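Local coordinates for microcin B17-processing protein McbD (Escherichia coli str. K-12 substr. MG1655, PDB 6GRH) that is necessary for processing the inactive microcin B17 precursor into the active antibiotic peptide, as the YcaO-family member of a complex with McbB and McbC, at residues R37-S42 / D281-Y286; L119-I124 / V340-E345; I267-F272 / H289-N294. The protein carries 1 engineered substitution. All blocks are in the same frame, centred on the assembly; numbering follows the deposited sequence. Where two conformers were deposited one is given.

Interaction 1 of 3, residues R37-S42 / D281-Y286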
loop_
_atom_site.group_PDB
_atom_site.type_symbol
_atom_site.label_atom_id
_atom_site.label_comp_id
_atom_site.label_asym_id
_atom_site.label_seq_id
_atom_site.Cartn_x
_atom_site.Cartn_y
_atom_site.Cartn_z
ATOM N N ARG E 37 -22.164 11.076 29.468
ATOM C CA ARG E 37 -21.543 10.609 30.689
ATOM C C ARG E 37 -20.819 11.788 31.361
ATOM O O ARG E 37 -20.943 11.970 32.566
ATOM C CB ARG E 37 -20.586 9.465 30.407
ATOM C CG ARG E 37 -21.268 8.187 29.979
ATOM C CD ARG E 37 -20.362 7.354 29.063
ATOM N NE ARG E 37 -20.936 6.037 28.799
ATOM C CZ ARG E 37 -20.390 5.124 27.996
ATOM N NH1 ARG E 37 -19.245 5.385 27.345
ATOM N NH2 ARG E 37 -20.997 3.952 27.822
ATOM N N ILE E 38 -20.091 12.556 30.546
ATOM C CA ILE E 38 -19.511 13.879 30.889
ATOM C C ILE E 38 -19.705 14.785 29.680
ATOM O O ILE E 38 -20.049 14.298 28.599
ATOM C CB ILE E 38 -18.019 13.804 31.237
ATOM C CG1 ILE E 38 -17.218 13.136 30.114
ATOM C CG2 ILE E 38 -17.817 13.053 32.542
ATOM C CD1 ILE E 38 -15.715 13.261 30.254
ATOM N N THR E 39 -19.488 16.083 29.820
ATOM C CA THR E 39 -19.510 16.946 28.636
ATOM C C THR E 39 -18.177 16.716 27.882
ATOM O O THR E 39 -17.205 16.297 28.487
ATOM C CB THR E 39 -19.654 18.425 28.995
ATOM O OG1 THR E 39 -18.568 18.802 29.838
ATOM C CG2 THR E 39 -20.978 18.696 29.708
ATOM N N PRO E 40 -18.140 16.964 26.569
ATOM C CA PRO E 40 -16.928 16.631 25.793
ATOM C C PRO E 40 -15.646 17.274 26.361
ATOM O O PRO E 40 -15.670 18.407 26.814
ATOM C CB PRO E 40 -17.230 17.198 24.407
ATOM C CG PRO E 40 -18.696 17.297 24.334
ATOM C CD PRO E 40 -19.230 17.465 25.716
ATOM N N ALA E 41 -14.559 16.536 26.376
ATOM C CA ALA E 41 -13.306 17.015 26.928
ATOM C C ALA E 41 -12.386 17.438 25.799
ATOM O O ALA E 41 -12.214 16.691 24.823
ATOM C CB ALA E 41 -12.666 15.898 27.730
ATOM N N SER E 42 -11.760 18.608 25.914
ATOM C CA SER E 42 -10.879 19.056 24.849
ATOM C C SER E 42 -9.669 19.839 25.348
ATOM O O SER E 42 -9.626 20.258 26.489
ATOM C CB SER E 42 -11.672 19.921 23.888
ATOM O OG SER E 42 -12.104 21.084 24.552
ATOM N N ASP E 281 -29.113 20.573 24.387
ATOM C CA ASP E 281 -27.796 19.950 24.255
ATOM C C ASP E 281 -26.816 20.431 25.316
ATOM O O ASP E 281 -25.793 19.797 25.518
ATOM C CB ASP E 281 -27.209 20.215 22.867
ATOM C CG ASP E 281 -28.090 19.686 21.755
ATOM O OD1 ASP E 281 -28.686 18.621 21.953
ATOM O OD2 ASP E 281 -28.208 20.344 20.698
ATOM N N ILE E 282 -27.113 21.555 25.965
ATOM C CA ILE E 282 -26.279 22.063 27.048
ATOM C C ILE E 282 -26.776 21.460 28.349
ATOM O O ILE E 282 -27.909 21.732 28.755
ATOM C CB ILE E 282 -26.315 23.602 27.127
ATOM C CG1 ILE E 282 -25.815 24.223 25.813
ATOM C CG2 ILE E 282 -25.468 24.100 28.300
ATOM C CD1 ILE E 282 -24.397 23.801 25.426
ATOM N N ILE E 283 -25.942 20.630 28.976
ATOM C CA ILE E 283 -26.286 19.990 30.257
ATOM C C ILE E 283 -25.546 20.553 31.472
ATOM O O ILE E 283 -25.858 20.151 32.590
ATOM C CB ILE E 283 -26.083 18.452 30.222
ATOM C CG1 ILE E 283 -24.606 18.070 30.114
ATOM C CG2 ILE E 283 -26.910 17.851 29.092
ATOM C CD1 ILE E 283 -24.355 16.576 30.050
ATOM N N ASP E 284 -24.561 21.436 31.249
ATOM C CA ASP E 284 -23.722 21.974 32.317
ATOM C C ASP E 284 -24.130 23.421 32.644
ATOM O O ASP E 284 -24.150 24.285 31.765
ATOM C CB ASP E 284 -22.259 21.921 31.860
ATOM C CG ASP E 284 -21.280 22.355 32.934
ATOM O OD1 ASP E 284 -21.367 23.491 33.401
ATOM O OD2 ASP E 284 -20.392 21.573 33.297
ATOM N N SER E 285 -24.438 23.686 33.909
ATOM C CA SER E 285 -24.945 24.999 34.288
ATOM C C SER E 285 -23.890 26.120 34.104
ATOM O O SER E 285 -24.269 27.241 33.756
ATOM C CB SER E 285 -25.478 24.988 35.726
ATOM O OG SER E 285 -24.407 24.636 36.580
ATOM N N TYR E 286 -22.597 25.811 34.310
ATOM C CA TYR E 286 -21.508 26.792 34.071
ATOM C C TYR E 286 -21.419 27.121 32.572
ATOM O O TYR E 286 -21.280 28.278 32.198
ATOM C CB TYR E 286 -20.142 26.291 34.586
ATOM C CG TYR E 286 -19.919 26.362 36.085
ATOM C CD1 TYR E 286 -20.988 26.459 36.994
ATOM C CD2 TYR E 286 -18.615 26.316 36.604
ATOM C CE1 TYR E 286 -20.769 26.516 38.367
ATOM C CE2 TYR E 286 -18.384 26.379 37.979
ATOM C CZ TYR E 286 -19.467 26.488 38.858
ATOM O OH TYR E 286 -19.255 26.552 40.214
HETATM O O HOH W 1 -18.807 19.563 32.568
#
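Thr-39 and Ile-283 form the apolar half of this small contact, which buries 116 Å² in all. The methyl CG2 of Thr-39 lies 3.7 Å from Ile-283 CG1 and keeps close to CD1 of the same chain. The same methyl is 4.1 Å from Asp-284 CB. The two beta-branched side chains lie alongside one another and point opposite ways. In Thr-39 the chi1 of 59° sets CG2 opposite the carbonyl carbon, facing the loop 281-284, and places OG1 between the backbone N and the carbonyl carbon, where it meets a water.

The polar half runs through that one water. It stands 2.8 Å from Thr-39 OG1 and donates a hydrogen bond to Asp-284 OD2 over 2.7 Å, so hydroxyl and carboxylate are joined indirectly. The second carboxylate oxygen serves a different purpose: Asp-284 is the N-cap of helix 285-292, and its OD1 accepts from Gln-287 N as well as, weakly, from Tyr-286 N (2.8 Å, 122° at the hydrogen). A chi1 of -175° swings the carboxylate into position for both tasks. The first turn of the helix thus holds the group that receives the water.

Around the contact, Thr-39 O is bound by Arg-61 of helix 47-66, and Ala-41 pairs with Ile-32, bringing the chain into the four-stranded antiparallel sheet as its strand 41-45. Phe-208 of the McbB chain packs on both Thr-39 and Asp-284, so the junction between the loop leading into strand 41-45 and the start of helix 285-292 lies at the McbB interface.

Interaction 2 of 3, residues L119-I124 / V340-E345. With EDO (1,2-ethanediol), chain N.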
loop_
_atom_site.group_PDB
_atom_site.type_symbol
_atom_site.label_atom_id
_atom_site.label_comp_id
_atom_site.label_asym_id
_atom_site.label_seq_id
_atom_site.Cartn_x
_atom_site.Cartn_y
_atom_site.Cartn_z
ATOM N N LEU E 119 2.183 17.141 54.920
ATOM C CA LEU E 119 1.905 15.788 54.426
ATOM C C LEU E 119 1.144 14.893 55.416
ATOM O O LEU E 119 1.076 13.682 55.209
ATOM C CB LEU E 119 3.181 15.087 53.910
ATOM C CG LEU E 119 4.021 15.916 52.930
ATOM C CD1 LEU E 119 5.183 15.076 52.420
ATOM C CD2 LEU E 119 3.167 16.441 51.778
ATOM N N GLU E 120 0.524 15.493 56.431
ATOM C CA GLU E 120 -0.255 14.746 57.409
ATOM C C GLU E 120 -1.504 14.172 56.719
ATOM O O GLU E 120 -2.295 14.898 56.112
ATOM C CB GLU E 120 -0.650 15.634 58.604
ATOM C CG GLU E 120 -1.683 15.005 59.536
ATOM C CD GLU E 120 -1.899 15.762 60.839
ATOM O OE1 GLU E 120 -1.516 16.946 60.955
ATOM O OE2 GLU E 120 -2.473 15.161 61.765
ATOM N N GLN E 121 -1.653 12.861 56.824
ATOM C CA GLN E 121 -2.764 12.165 56.216
ATOM C C GLN E 121 -4.038 12.397 57.003
ATOM O O GLN E 121 -4.022 12.441 58.224
ATOM C CB GLN E 121 -2.479 10.676 56.144
ATOM C CG GLN E 121 -1.283 10.347 55.267
ATOM C CD GLN E 121 -1.160 8.863 55.042
ATOM O OE1 GLN E 121 -1.996 8.273 54.371
ATOM N NE2 GLN E 121 -0.124 8.246 55.615
ATOM N N GLN E 122 -5.140 12.551 56.280
ATOM C CA GLN E 122 -6.450 12.733 56.897
ATOM C C GLN E 122 -7.551 12.407 55.880
ATOM O O GLN E 122 -7.287 11.794 54.845
ATOM C CB GLN E 122 -6.574 14.164 57.431
ATOM C CG GLN E 122 -6.508 15.234 56.373
ATOM C CD GLN E 122 -6.986 16.566 56.898
ATOM O OE1 GLN E 122 -6.285 17.219 57.660
ATOM N NE2 GLN E 122 -8.195 16.973 56.499
ATOM N N GLU E 123 -8.781 12.783 56.195
ATOM C CA GLU E 123 -9.860 12.764 55.245
ATOM C C GLU E 123 -10.536 14.124 55.180
ATOM O O GLU E 123 -10.422 14.944 56.096
ATOM C CB GLU E 123 -10.857 11.659 55.602
ATOM C CG GLU E 123 -10.316 10.266 55.355
ATOM C CD GLU E 123 -11.137 9.176 56.000
ATOM O OE1 GLU E 123 -11.446 9.279 57.201
ATOM O OE2 GLU E 123 -11.462 8.194 55.307
ATOM N N ILE E 124 -11.220 14.359 54.073
ATOM C CA ILE E 124 -12.031 15.543 53.903
ATOM C C ILE E 124 -13.408 15.102 53.408
ATOM O O ILE E 124 -13.572 13.937 52.999
ATOM C CB ILE E 124 -11.362 16.567 52.968
ATOM C CG1 ILE E 124 -11.119 15.985 51.573
ATOM C CG2 ILE E 124 -10.048 17.057 53.585
ATOM C CD1 ILE E 124 -10.549 17.006 50.607
ATOM N N VAL E 340 -4.825 18.123 49.836
ATOM C CA VAL E 340 -4.753 17.505 48.548
ATOM C C VAL E 340 -5.562 16.219 48.613
ATOM O O VAL E 340 -5.135 15.250 49.245
ATOM C CB VAL E 340 -3.299 17.172 48.183
ATOM C CG1 VAL E 340 -3.232 16.594 46.790
ATOM C CG2 VAL E 340 -2.397 18.401 48.317
ATOM N N TYR E 341 -6.722 16.207 47.949
ATOM C CA TYR E 341 -7.390 14.961 47.639
ATOM C C TYR E 341 -6.578 14.273 46.579
ATOM O O TYR E 341 -6.085 14.928 45.637
ATOM C CB TYR E 341 -8.799 15.181 47.090
ATOM C CG TYR E 341 -9.330 13.984 46.357
ATOM C CD1 TYR E 341 -9.838 12.900 47.046
ATOM C CD2 TYR E 341 -9.314 13.937 44.974
ATOM C CE1 TYR E 341 -10.341 11.798 46.382
ATOM C CE2 TYR E 341 -9.776 12.821 44.277
ATOM C CZ TYR E 341 -10.298 11.753 44.980
ATOM O OH TYR E 341 -10.760 10.651 44.290
ATOM N N TYR E 342 -6.462 12.956 46.689
ATOM C CA TYR E 342 -5.716 12.197 45.678
ATOM C C TYR E 342 -6.329 10.836 45.455
ATOM O O TYR E 342 -6.975 10.264 46.350
ATOM C CB TYR E 342 -4.225 12.092 46.062
ATOM C CG TYR E 342 -3.980 11.202 47.238
ATOM C CD1 TYR E 342 -4.090 11.686 48.525
ATOM C CD2 TYR E 342 -3.687 9.853 47.056
ATOM C CE1 TYR E 342 -3.912 10.847 49.617
ATOM C CE2 TYR E 342 -3.503 9.009 48.130
ATOM C CZ TYR E 342 -3.635 9.490 49.401
ATOM O OH TYR E 342 -3.449 8.633 50.471
ATOM N N ALA E 343 -6.176 10.359 44.223
ATOM C CA ALA E 343 -6.522 8.995 43.833
ATOM C C ALA E 343 -5.500 8.576 42.764
ATOM O O ALA E 343 -4.858 9.431 42.108
ATOM C CB ALA E 343 -7.914 8.921 43.278
ATOM N N ARG E 344 -5.286 7.278 42.654
ATOM C CA ARG E 344 -4.373 6.746 41.660
ATOM C C ARG E 344 -4.799 5.377 41.163
ATOM O O ARG E 344 -5.472 4.611 41.867
ATOM C CB ARG E 344 -2.930 6.767 42.143
ATOM C CG ARG E 344 -2.546 5.710 43.164
ATOM C CD ARG E 344 -3.438 5.729 44.379
ATOM N NE ARG E 344 -2.842 5.060 45.529
ATOM C CZ ARG E 344 -3.439 4.926 46.715
ATOM N NH1 ARG E 344 -4.681 5.369 46.899
ATOM N NH2 ARG E 344 -2.792 4.328 47.727
ATOM N N GLU E 345 -4.393 5.090 39.925
ATOM C CA GLU E 345 -4.773 3.853 39.224
ATOM C C GLU E 345 -3.604 3.367 38.365
ATOM O O GLU E 345 -2.981 4.154 37.641
ATOM C CB GLU E 345 -6.007 4.105 38.326
ATOM C CG GLU E 345 -7.247 4.484 39.117
ATOM C CD GLU E 345 -8.471 4.830 38.283
ATOM O OE1 GLU E 345 -8.332 5.279 37.098
ATOM O OE2 GLU E 345 -9.581 4.660 38.849
HETATM C C1 EDO N . -6.146 4.138 50.023
HETATM O O1 EDO N . -5.650 3.001 49.310
HETATM C C2 EDO N . -5.033 5.067 50.507
HETATM O O2 EDO N . -3.745 4.444 50.449
HETATM O O HOH W 2 -3.822 9.764 52.976
#
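Strands 121-125 and 339-347 both pair antiparallel with strand 108-115 in the six-stranded antiparallel sheet, and here Ile-124 and Gln-121 of the first meet Tyr-341 and Tyr-342 of the second. The evidence that they are second neighbours is in the backbone: Ile-124 bonds with Val-111 and Val-340 with Phe-114, while the closest CA atoms of the two segments, those of Ile-124 and Tyr-341, are 7.8 Å apart. Side chains therefore make the contact.

On the apolar side, Ile-124 CD1 touches Tyr-341 CB at 4.3 Å, and Val-111 packs against both residues. The far end of Tyr-341 is engaged separately, its hydroxyl bonding to His-63.

On the polar side, Gln-121 reaches over with its outer chain stretched out (chi2 -171°). Its amide plane is turned 56° from the Tyr-342 ring, and OE1 stays 4.2 Å from Tyr-342 OH. A water fills the bridging role: it donates to Gln-121 OE1 over 2.7 Å and lies 2.8 Å from Tyr-342 OH, in the plane of the ring. Farther along the strand, the Arg-344 guanidinium has Tyr-342 CE2 near the edge of one face, 4.0 Å from the plane. Its NH2 donates nearly straight (163°) to O2 of a 1,2-ethanediol, 2.9 Å away.

These polar ends also face McbB: Gln-121 NE2 bonds to its Asp-37, Tyr-342 OH to its Ser-35 and Arg-344 NE to its Thr-31 O, while the diol, probably from the crystallisation liquor, shares Ser-35. The chemistry implies a divided contact, with an apolar touch beside strand 108-115 and a water-bridged side joining the sheet to the partner subunit.

Interaction 3 of 3, residues I267-F272 / H289-N294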
loop_
_atom_site.group_PDB
_atom_site.type_symbol
_atom_site.label_atom_id
_atom_site.label_comp_id
_atom_site.label_asym_id
_atom_site.label_seq_id
_atom_site.Cartn_x
_atom_site.Cartn_y
_atom_site.Cartn_z
ATOM N N ILE E 267 -13.679 29.162 20.056
ATOM C CA ILE E 267 -14.006 28.280 18.948
ATOM C C ILE E 267 -15.049 27.208 19.305
ATOM O O ILE E 267 -15.897 26.893 18.464
ATOM C CB ILE E 267 -12.737 27.682 18.282
ATOM C CG1 ILE E 267 -13.047 27.291 16.843
ATOM C CG2 ILE E 267 -12.178 26.511 19.069
ATOM C CD1 ILE E 267 -13.363 28.471 15.958
ATOM N N CYS E 268 -15.020 26.680 20.535
ATOM C CA CYS E 268 -16.048 25.707 20.958
ATOM C C CYS E 268 -17.435 26.317 20.935
ATOM O O CYS E 268 -18.361 25.739 20.370
ATOM C CB CYS E 268 -15.749 25.119 22.334
ATOM S SG CYS E 268 -14.312 24.005 22.258
ATOM N N LEU E 269 -17.579 27.506 21.520
ATOM C CA LEU E 269 -18.868 28.186 21.464
ATOM C C LEU E 269 -19.236 28.601 20.037
ATOM O O LEU E 269 -20.379 28.434 19.633
ATOM C CB LEU E 269 -18.914 29.380 22.408
ATOM C CG LEU E 269 -20.244 30.124 22.503
ATOM C CD1 LEU E 269 -21.449 29.207 22.677
ATOM C CD2 LEU E 269 -20.139 31.090 23.670
ATOM N N HIS E 270 -18.272 29.084 19.258
ATOM C CA HIS E 270 -18.533 29.436 17.843
ATOM C C HIS E 270 -19.096 28.234 17.066
ATOM O O HIS E 270 -20.065 28.386 16.333
ATOM C CB HIS E 270 -17.262 29.952 17.146
ATOM C CG HIS E 270 -17.470 30.319 15.715
ATOM N ND1 HIS E 270 -17.967 31.542 15.327
ATOM C CD2 HIS E 270 -17.279 29.608 14.578
ATOM C CE1 HIS E 270 -18.059 31.576 14.010
ATOM N NE2 HIS E 270 -17.654 30.411 13.532
ATOM N N ASN E 271 -18.503 27.061 17.277
ATOM C CA ASN E 271 -18.896 25.853 16.567
ATOM C C ASN E 271 -20.239 25.292 17.023
ATOM O O ASN E 271 -20.998 24.748 16.204
ATOM C CB ASN E 271 -17.825 24.776 16.695
ATOM C CG ASN E 271 -16.630 25.039 15.796
ATOM O OD1 ASN E 271 -16.714 25.798 14.826
ATOM N ND2 ASN E 271 -15.526 24.400 16.102
ATOM N N PHE E 272 -20.502 25.427 18.322
ATOM C CA PHE E 272 -21.830 25.180 18.887
ATOM C C PHE E 272 -22.877 26.065 18.170
ATOM O O PHE E 272 -23.907 25.557 17.672
ATOM C CB PHE E 272 -21.809 25.426 20.407
ATOM C CG PHE E 272 -23.098 25.086 21.088
ATOM C CD1 PHE E 272 -24.138 26.002 21.122
ATOM C CD2 PHE E 272 -23.290 23.821 21.637
ATOM C CE1 PHE E 272 -25.354 25.674 21.723
ATOM C CE2 PHE E 272 -24.501 23.491 22.241
ATOM C CZ PHE E 272 -25.530 24.414 22.278
ATOM N N HIS E 289 -24.483 29.281 31.761
ATOM C CA HIS E 289 -24.222 30.643 32.240
ATOM C C HIS E 289 -23.212 31.367 31.323
ATOM O O HIS E 289 -23.433 32.509 30.924
ATOM C CB HIS E 289 -23.715 30.627 33.689
ATOM C CG HIS E 289 -23.312 31.977 34.198
ATOM N ND1 HIS E 289 -24.233 32.947 34.528
ATOM C CD2 HIS E 289 -22.089 32.534 34.398
ATOM C CE1 HIS E 289 -23.598 34.038 34.925
ATOM N NE2 HIS E 289 -22.298 33.810 34.868
ATOM N N PHE E 290 -22.128 30.693 30.962
ATOM C CA PHE E 290 -21.131 31.326 30.083
ATOM C C PHE E 290 -21.729 31.755 28.748
ATOM O O PHE E 290 -21.424 32.836 28.265
ATOM C CB PHE E 290 -19.940 30.407 29.810
ATOM C CG PHE E 290 -18.814 31.088 29.075
ATOM C CD1 PHE E 290 -18.178 32.205 29.634
ATOM C CD2 PHE E 290 -18.373 30.620 27.843
ATOM C CE1 PHE E 290 -17.132 32.836 28.980
ATOM C CE2 PHE E 290 -17.311 31.247 27.186
ATOM C CZ PHE E 290 -16.695 32.357 27.756
ATOM N N MET E 291 -22.577 30.898 28.161
ATOM C CA MET E 291 -23.252 31.215 26.898
ATOM C C MET E 291 -24.133 32.452 26.996
ATOM O O MET E 291 -24.140 33.261 26.077
ATOM C CB MET E 291 -24.089 30.039 26.374
ATOM C CG MET E 291 -24.634 30.287 24.969
ATOM S SD MET E 291 -25.434 28.874 24.163
ATOM C CE MET E 291 -24.169 27.624 24.336
ATOM N N SER E 292 -24.841 32.620 28.114
ATOM C CA SER E 292 -25.670 33.824 28.324
ATOM C C SER E 292 -24.826 35.098 28.551
ATOM O O SER E 292 -25.349 36.206 28.445
ATOM C CB SER E 292 -26.635 33.623 29.482
ATOM O OG SER E 292 -25.978 33.807 30.726
ATOM N N CYS E 293 -23.544 34.934 28.890
ATOM C CA CYS E 293 -22.580 36.058 28.974
ATOM C C CYS E 293 -21.904 36.449 27.644
ATOM O O CYS E 293 -21.079 37.383 27.617
ATOM C CB CYS E 293 -21.492 35.733 30.011
ATOM S SG CYS E 293 -22.096 35.572 31.700
ATOM N N ASN E 294 -22.224 35.745 26.555
ATOM C CA ASN E 294 -21.684 36.048 25.213
ATOM C C ASN E 294 -22.326 37.319 24.667
ATOM O O ASN E 294 -23.194 37.281 23.792
ATOM C CB ASN E 294 -21.884 34.853 24.239
ATOM C CG ASN E 294 -21.380 35.141 22.831
ATOM O OD1 ASN E 294 -20.451 35.921 22.634
ATOM N ND2 ASN E 294 -21.999 34.522 21.849
#
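Met-291 CE sits against two side chains of helix 251-275, 3.6 Å from Leu-269 CD1 and 3.5 Å from Phe-272 CE1. The methionine chain crosses the phenylalanine side chain at about a right angle and the leucine at a slant. Its sulfur completes a Met-aromatic contact: SD is 4.9 Å from the centroid of the Phe-272 ring and 50° off the ring normal, an oblique approach. Met-291 was modelled in two conformers, so these details belong to one of them. The chain is extended as far as SD and bends at chi3 (-52°), which brings the methyl against both partners. The other leucine branch, Leu-269 CD2, meets Asn-294 CB at 4.2 Å.

In the next shell, Ile-239 packs on Leu-269 and Ile-282 on Phe-272. Both ends of the Asn-294 amide are held by backbone atoms: OD1 accepts from Lys-240 N and Tyr-241 N, and ND2 donates to Arg-238 O. Within 289-294, Ser-292 OG donates to His-289 O over 2.9 Å, and Asn-294 N bonds to Met-291 O at 3.2 Å.

The contact between the segments, 225 Å² in all, is apolar apart from the sulfur-aromatic approach, which suggests that dispersion dominates, while the Asn-294 amide bonds outward to the loop before strand 241-248 and to the start of that strand.

In the fold
Along the chain the segments run 37-42, 119-124, 267-272, 281-286, 289-294 and 340-345, so interaction 1 alternates with each of the others, while interaction 3 is nested within the loop that interaction 2 closes. Interactions 1 and 3 have centres 12 Å apart and share helix 285-292, capped at its start in one and packed near its end in the other; Ile-282 of interaction 1 bridges to interaction 3. Interaction 2 belongs to the six-stranded sheet, its centre 27 Å from interaction 1 and 35 Å from interaction 3. Interactions 1 and 2 border McbB, whereas helix 251-275 of interaction 3 meets two McbC chains, so the three contacts lie near interfaces with both partner proteins.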